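Local coordinates for protein glutathione transferase o1 (Bombyx mori, PDB 3RBT) that belongs to the Omega class of glutathione transferases, a family generally assigned glutathione transfer and glutathione-dependent dehydroascorbate reduction, at residues I123-E128 / L152-K157; E146-T151 / V198-L203. All coordinates share one frame; numbering follows the deposited sequence.

Contact 1: I123-E128 / L152-K157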
loop_
_atom_site.group_PDB
_atom_site.type_symbol
_atom_site.label_atom_id
_atom_site.label_comp_id
_atom_site.label_asym_id
_atom_site.label_seq_id
_atom_site.Cartn_x
_atom_site.Cartn_y
_atom_site.Cartn_z
ATOM N N ILE A 123 -6.501 2.503 -6.388
ATOM C CA ILE A 123 -6.812 1.533 -5.340
ATOM C C ILE A 123 -6.715 2.188 -3.955
ATOM O O ILE A 123 -7.619 2.031 -3.124
ATOM C CB ILE A 123 -5.946 0.245 -5.426
ATOM C CG1 ILE A 123 -6.278 -0.524 -6.718
ATOM C CG2 ILE A 123 -6.211 -0.646 -4.216
ATOM C CD1 ILE A 123 -5.184 -1.500 -7.182
ATOM N N GLU A 124 -5.630 2.931 -3.720
ATOM C CA GLU A 124 -5.484 3.647 -2.464
ATOM C C GLU A 124 -6.602 4.680 -2.264
ATOM O O GLU A 124 -7.240 4.708 -1.209
ATOM C CB GLU A 124 -4.099 4.283 -2.362
ATOM C CG GLU A 124 -3.859 5.061 -1.078
ATOM C CD GLU A 124 -3.738 4.185 0.165
ATOM O OE1 GLU A 124 -3.859 4.746 1.281
ATOM O OE2 GLU A 124 -3.510 2.958 0.044
ATOM N N ARG A 125 -6.834 5.521 -3.273
ATOM C CA ARG A 125 -7.968 6.451 -3.279
ATOM C C ARG A 125 -9.323 5.806 -2.951
ATOM O O ARG A 125 -10.140 6.403 -2.238
ATOM C CB ARG A 125 -8.070 7.166 -4.629
ATOM C CG ARG A 125 -7.213 8.389 -4.749
ATOM C CD ARG A 125 -7.040 8.777 -6.207
ATOM N NE ARG A 125 -5.916 9.689 -6.398
ATOM C CZ ARG A 125 -5.155 9.726 -7.487
ATOM N NH1 ARG A 125 -5.382 8.890 -8.495
ATOM N NH2 ARG A 125 -4.149 10.590 -7.565
ATOM N N PHE A 126 -9.551 4.596 -3.469
ATOM C CA PHE A 126 -10.792 3.851 -3.228
ATOM C C PHE A 126 -11.027 3.545 -1.746
ATOM O O PHE A 126 -12.167 3.315 -1.334
ATOM C CB PHE A 126 -10.820 2.553 -4.050
ATOM C CG PHE A 126 -12.209 1.921 -4.191
ATOM C CD1 PHE A 126 -13.143 2.439 -5.084
ATOM C CD2 PHE A 126 -12.548 0.779 -3.465
ATOM C CE1 PHE A 126 -14.414 1.845 -5.228
ATOM C CE2 PHE A 126 -13.811 0.177 -3.597
ATOM C CZ PHE A 126 -14.743 0.706 -4.476
ATOM N N ASN A 127 -9.960 3.549 -0.944
ATOM C CA ASN A 127 -10.101 3.305 0.505
ATOM C C ASN A 127 -11.071 4.263 1.204
ATOM O O ASN A 127 -11.639 3.920 2.246
ATOM C CB ASN A 127 -8.741 3.331 1.216
ATOM C CG ASN A 127 -7.925 2.081 0.963
ATOM O OD1 ASN A 127 -8.463 1.012 0.636
ATOM N ND2 ASN A 127 -6.610 2.203 1.112
ATOM N N GLU A 128 -11.247 5.457 0.635
ATOM C CA GLU A 128 -12.190 6.437 1.179
ATOM C C GLU A 128 -13.651 5.991 0.986
ATOM O O GLU A 128 -14.500 6.209 1.863
ATOM C CB GLU A 128 -11.918 7.849 0.625
ATOM C CG GLU A 128 -10.542 8.410 1.054
ATOM C CD GLU A 128 -10.235 9.810 0.530
ATOM O OE1 GLU A 128 -10.738 10.189 -0.548
ATOM O OE2 GLU A 128 -9.469 10.538 1.200
ATOM N N LEU A 152 -16.863 8.301 -5.797
ATOM C CA LEU A 152 -17.498 7.964 -7.068
ATOM C C LEU A 152 -17.293 9.043 -8.143
ATOM O O LEU A 152 -17.176 8.716 -9.326
ATOM C CB LEU A 152 -18.989 7.633 -6.893
ATOM C CG LEU A 152 -19.376 6.353 -6.131
ATOM C CD1 LEU A 152 -20.901 6.222 -6.017
ATOM C CD2 LEU A 152 -18.774 5.094 -6.756
ATOM N N GLU A 153 -17.234 10.313 -7.737
ATOM C CA GLU A 153 -16.965 11.407 -8.686
ATOM C C GLU A 153 -15.569 11.262 -9.304
ATOM O O GLU A 153 -15.388 11.487 -10.498
ATOM C CB GLU A 153 -17.137 12.797 -8.042
ATOM C CG GLU A 153 -17.442 13.919 -9.068
ATOM C CD GLU A 153 -17.661 15.306 -8.446
ATOM O OE1 GLU A 153 -18.708 15.941 -8.734
ATOM O OE2 GLU A 153 -16.787 15.773 -7.681
ATOM N N ILE A 154 -14.592 10.884 -8.479
ATOM C CA ILE A 154 -13.215 10.678 -8.935
ATOM C C ILE A 154 -13.151 9.542 -9.963
ATOM O O ILE A 154 -12.551 9.687 -11.030
ATOM C CB ILE A 154 -12.259 10.411 -7.730
ATOM C CG1 ILE A 154 -12.020 11.710 -6.945
ATOM C CG2 ILE A 154 -10.923 9.805 -8.189
ATOM C CD1 ILE A 154 -11.588 11.491 -5.499
ATOM N N PHE A 155 -13.790 8.425 -9.641
ATOM C CA PHE A 155 -13.781 7.258 -10.522
ATOM C C PHE A 155 -14.604 7.439 -11.797
ATOM O O PHE A 155 -14.298 6.829 -12.819
ATOM C CB PHE A 155 -14.171 5.994 -9.748
ATOM C CG PHE A 155 -13.035 5.414 -8.964
ATOM C CD1 PHE A 155 -12.328 4.322 -9.452
ATOM C CD2 PHE A 155 -12.634 5.988 -7.758
ATOM C CE1 PHE A 155 -11.250 3.787 -8.743
ATOM C CE2 PHE A 155 -11.547 5.458 -7.032
ATOM C CZ PHE A 155 -10.860 4.355 -7.531
ATOM N N GLU A 156 -15.625 8.292 -11.737
ATOM C CA GLU A 156 -16.415 8.635 -12.916
ATOM C C GLU A 156 -15.550 9.411 -13.904
ATOM O O GLU A 156 -15.492 9.080 -15.091
ATOM C CB GLU A 156 -17.646 9.467 -12.525
ATOM C CG GLU A 156 -18.407 10.082 -13.705
ATOM C CD GLU A 156 -19.135 9.055 -14.549
ATOM O OE1 GLU A 156 -19.479 9.380 -15.700
ATOM O OE2 GLU A 156 -19.370 7.924 -14.070
ATOM N N LYS A 157 -14.876 10.435 -13.387
ATOM C CA LYS A 157 -13.961 11.251 -14.168
ATOM C C LYS A 157 -12.808 10.430 -14.745
ATOM O O LYS A 157 -12.440 10.611 -15.907
ATOM C CB LYS A 157 -13.440 12.415 -13.323
ATOM C CG LYS A 157 -14.454 13.553 -13.179
ATOM C CD LYS A 157 -14.089 14.505 -12.043
ATOM C CE LYS A 157 -15.145 15.591 -11.866
ATOM N NZ LYS A 157 -15.013 16.253 -10.537
#
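Phe126 and Phe155 are brought together by different first torsions: CG of Phe126 lies opposite its backbone N (chi1 -163°), whereas CG of Phe155 stands beside its own N (chi1 -81°), which carries the ring across to helix 113-138. The result is a T-shaped stack. The edge of Phe126 is directed at the face of Phe155, with ring planes at 77° and centroids 5.5 Å apart. Phe126 CD1 stands 3.8 Å above the Phe155 plane, displaced toward its rim, and lies 3.9 Å from Phe155 CZ. Phe126 CB comes equally close to that same CZ, so the tip of Phe155 fits against both the ring and the root of Phe126. Phenylalanine suits both places: the CA atoms of Phe126 and Phe155 lie 8.6 Å apart, a distance the two side chains can span, and both residues are buried and bring no polar group. Nearer the surface, Ile154 CG2 comes within 4.5 Å of Arg125 CD, a loose approach that uses the apolar part of the arginine. The two aromatic residues thus join helices 113-138 and 145-162 within the helical C-terminal domain. Beyond the pair, Phe126 packs on Val179 and Trp182 of helix 174-186, and Phe155 on Phe207 of helix 205-216.

Contact 2: E146-T151 / V198-L203; sequences EQIIQT and VEKKSL
Ile149 and Lys200 meet through saturated carbon, with no ring or amide face in the contact; the flat group of note is the peptide carbonyl of Gln147, one turn before Thr151. Gln147 O accepts Thr151 N from one face of its plane and Thr151 OG1, at 2.9 Å, from the opposite face, the hydroxyl tilted 22° from the plane. Threonine suits this buried position because its hydroxyl is satisfied within its own helix. Across the contact, Lys200 CD rests 3.8 Å from Ile149 CG1 and 4.1 Å from Ile149 CD1. The lysine leaves its helix extended, then bends at chi3 (84°) and again at chi4, which brings its amine across Ile148, with Lys200 NZ 4.1 Å from Ile148 CG2. Ile148 itself is buried and also packs on Leu129 and Ser133 of helix 113-138, a good place for a branched apolar side chain. Lysine suits this partly exposed interface between helices 145-162 and 194-202, since its methylenes can cover isoleucine while its chain ends in a charge. No hydrogen bond or salt bridge crosses between the segments, so this small interface rests on van der Waals and hydrophobic contact, chiefly that of the lysine methylenes with Ile149.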
loop_
_atom_site.group_PDB
_atom_site.type_symbol
_atom_site.label_atom_id
_atom_site.label_comp_id
_atom_site.label_asym_id
_atom_site.label_seq_id
_atom_site.Cartn_x
_atom_site.Cartn_y
_atom_site.Cartn_z
ATOM N N GLU A 146 -21.544 10.445 2.113
ATOM C CA GLU A 146 -20.777 11.526 1.487
ATOM C C GLU A 146 -19.390 11.085 1.013
ATOM O O GLU A 146 -18.929 11.529 -0.039
ATOM C CB GLU A 146 -20.705 12.773 2.400
ATOM C CG GLU A 146 -19.598 12.777 3.469
ATOM C CD GLU A 146 -20.021 12.179 4.813
ATOM O OE1 GLU A 146 -20.859 11.249 4.842
ATOM O OE2 GLU A 146 -19.494 12.642 5.853
ATOM N N GLN A 147 -18.742 10.214 1.786
ATOM C CA GLN A 147 -17.468 9.605 1.390
ATOM C C GLN A 147 -17.621 8.759 0.125
ATOM O O GLN A 147 -16.756 8.783 -0.749
ATOM C CB GLN A 147 -16.896 8.741 2.524
ATOM C CG GLN A 147 -16.302 9.536 3.679
ATOM C CD GLN A 147 -14.989 10.193 3.305
ATOM O OE1 GLN A 147 -13.946 9.532 3.230
ATOM N NE2 GLN A 147 -15.031 11.502 3.067
ATOM N N ILE A 148 -18.723 8.014 0.056
ATOM C CA ILE A 148 -19.074 7.199 -1.105
ATOM C C ILE A 148 -19.155 8.068 -2.356
ATOM O O ILE A 148 -18.492 7.791 -3.356
ATOM C CB ILE A 148 -20.458 6.513 -0.914
ATOM C CG1 ILE A 148 -20.568 5.836 0.465
ATOM C CG2 ILE A 148 -20.807 5.614 -2.109
ATOM C CD1 ILE A 148 -20.308 4.378 0.501
ATOM N N ILE A 149 -19.976 9.117 -2.276
ATOM C CA ILE A 149 -20.272 10.002 -3.403
ATOM C C ILE A 149 -19.025 10.709 -3.951
ATOM O O ILE A 149 -18.784 10.697 -5.158
ATOM C CB ILE A 149 -21.398 11.014 -3.039
ATOM C CG1 ILE A 149 -22.699 10.252 -2.743
ATOM C CG2 ILE A 149 -21.603 12.036 -4.160
ATOM C CD1 ILE A 149 -23.712 11.003 -1.886
ATOM N N GLN A 150 -18.235 11.295 -3.057
ATOM C CA GLN A 150 -16.990 11.986 -3.423
ATOM C C GLN A 150 -15.998 11.094 -4.168
ATOM O O GLN A 150 -15.369 11.530 -5.137
ATOM C CB GLN A 150 -16.316 12.567 -2.177
ATOM C CG GLN A 150 -17.071 13.729 -1.552
ATOM C CD GLN A 150 -16.950 15.010 -2.360
ATOM O OE1 GLN A 150 -17.927 15.477 -2.958
ATOM N NE2 GLN A 150 -15.747 15.587 -2.384
ATOM N N THR A 151 -15.857 9.852 -3.701
ATOM C CA THR A 151 -14.983 8.883 -4.349
ATOM C C THR A 151 -15.544 8.489 -5.717
ATOM O O THR A 151 -14.792 8.377 -6.686
ATOM C CB THR A 151 -14.765 7.631 -3.475
ATOM O OG1 THR A 151 -14.372 8.033 -2.157
ATOM C CG2 THR A 151 -13.684 6.731 -4.070
ATOM N N VAL A 198 -31.316 5.793 -7.093
ATOM C CA VAL A 198 -31.362 6.011 -8.544
ATOM C C VAL A 198 -30.892 7.424 -8.935
ATOM O O VAL A 198 -30.205 7.591 -9.946
ATOM C CB VAL A 198 -32.761 5.641 -9.155
ATOM C CG1 VAL A 198 -33.878 6.474 -8.553
ATOM C CG2 VAL A 198 -32.757 5.770 -10.681
ATOM N N GLU A 199 -31.244 8.418 -8.119
ATOM C CA GLU A 199 -30.798 9.798 -8.329
ATOM C C GLU A 199 -29.271 9.890 -8.237
ATOM O O GLU A 199 -28.615 10.395 -9.153
ATOM C CB GLU A 199 -31.460 10.744 -7.318
ATOM C CG GLU A 199 -31.245 12.227 -7.614
ATOM C CD GLU A 199 -31.806 13.151 -6.542
ATOM O OE1 GLU A 199 -32.241 14.268 -6.900
ATOM O OE2 GLU A 199 -31.809 12.776 -5.348
ATOM N N LYS A 200 -28.729 9.389 -7.126
ATOM C CA LYS A 200 -27.286 9.308 -6.881
ATOM C C LYS A 200 -26.541 8.572 -8.010
ATOM O O LYS A 200 -25.447 8.979 -8.414
ATOM C CB LYS A 200 -27.051 8.616 -5.532
ATOM C CG LYS A 200 -25.596 8.441 -5.100
ATOM C CD LYS A 200 -25.497 7.838 -3.689
ATOM C CE LYS A 200 -25.598 6.312 -3.688
ATOM N NZ LYS A 200 -24.350 5.651 -4.174
ATOM N N LYS A 201 -27.150 7.499 -8.515
ATOM C CA LYS A 201 -26.576 6.676 -9.587
ATOM C C LYS A 201 -26.432 7.481 -10.881
ATOM O O LYS A 201 -25.418 7.374 -11.581
ATOM C CB LYS A 201 -27.460 5.443 -9.813
ATOM C CG LYS A 201 -26.996 4.468 -10.886
ATOM C CD LYS A 201 -27.909 3.247 -10.897
ATOM C CE LYS A 201 -27.408 2.161 -11.835
ATOM N NZ LYS A 201 -27.854 2.396 -13.240
ATOM N N SER A 202 -27.448 8.290 -11.166
ATOM C CA SER A 202 -27.522 9.107 -12.380
ATOM C C SER A 202 -26.419 10.167 -12.466
ATOM O O SER A 202 -26.144 10.695 -13.548
ATOM C CB SER A 202 -28.907 9.760 -12.479
ATOM O OG SER A 202 -28.950 10.748 -13.499
ATOM N N LEU A 203 -25.795 10.464 -11.325
ATOM C CA LEU A 203 -24.669 11.400 -11.251
ATOM C C LEU A 203 -23.408 10.848 -11.910
ATOM O O LEU A 203 -22.529 11.611 -12.321
ATOM C CB LEU A 203 -24.364 11.769 -9.790
ATOM C CG LEU A 203 -25.300 12.755 -9.079
ATOM C CD1 LEU A 203 -25.301 12.524 -7.576
ATOM C CD2 LEU A 203 -24.937 14.208 -9.409
#

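Overall arrangement
From the N terminus, the chain passes through 123-128 on helix 113-138, then 146-151 and 152-157, which follow each other directly on helix 145-162, and finally 198-203, from helix 194-202. Contact 1 closes a loop of 23 intervening residues and contact 2 one of 46. Because their segments alternate, the two loops cross, sharing helix 145-162 as a central element that packs on 113-138 in contact 1 and on 194-202 in contact 2. Their centres are about 11 Å apart, and they touch directly, for instance where Glu128 packs on Gln147 and Thr151. Together they tie three helices of the C-terminal domain to one another.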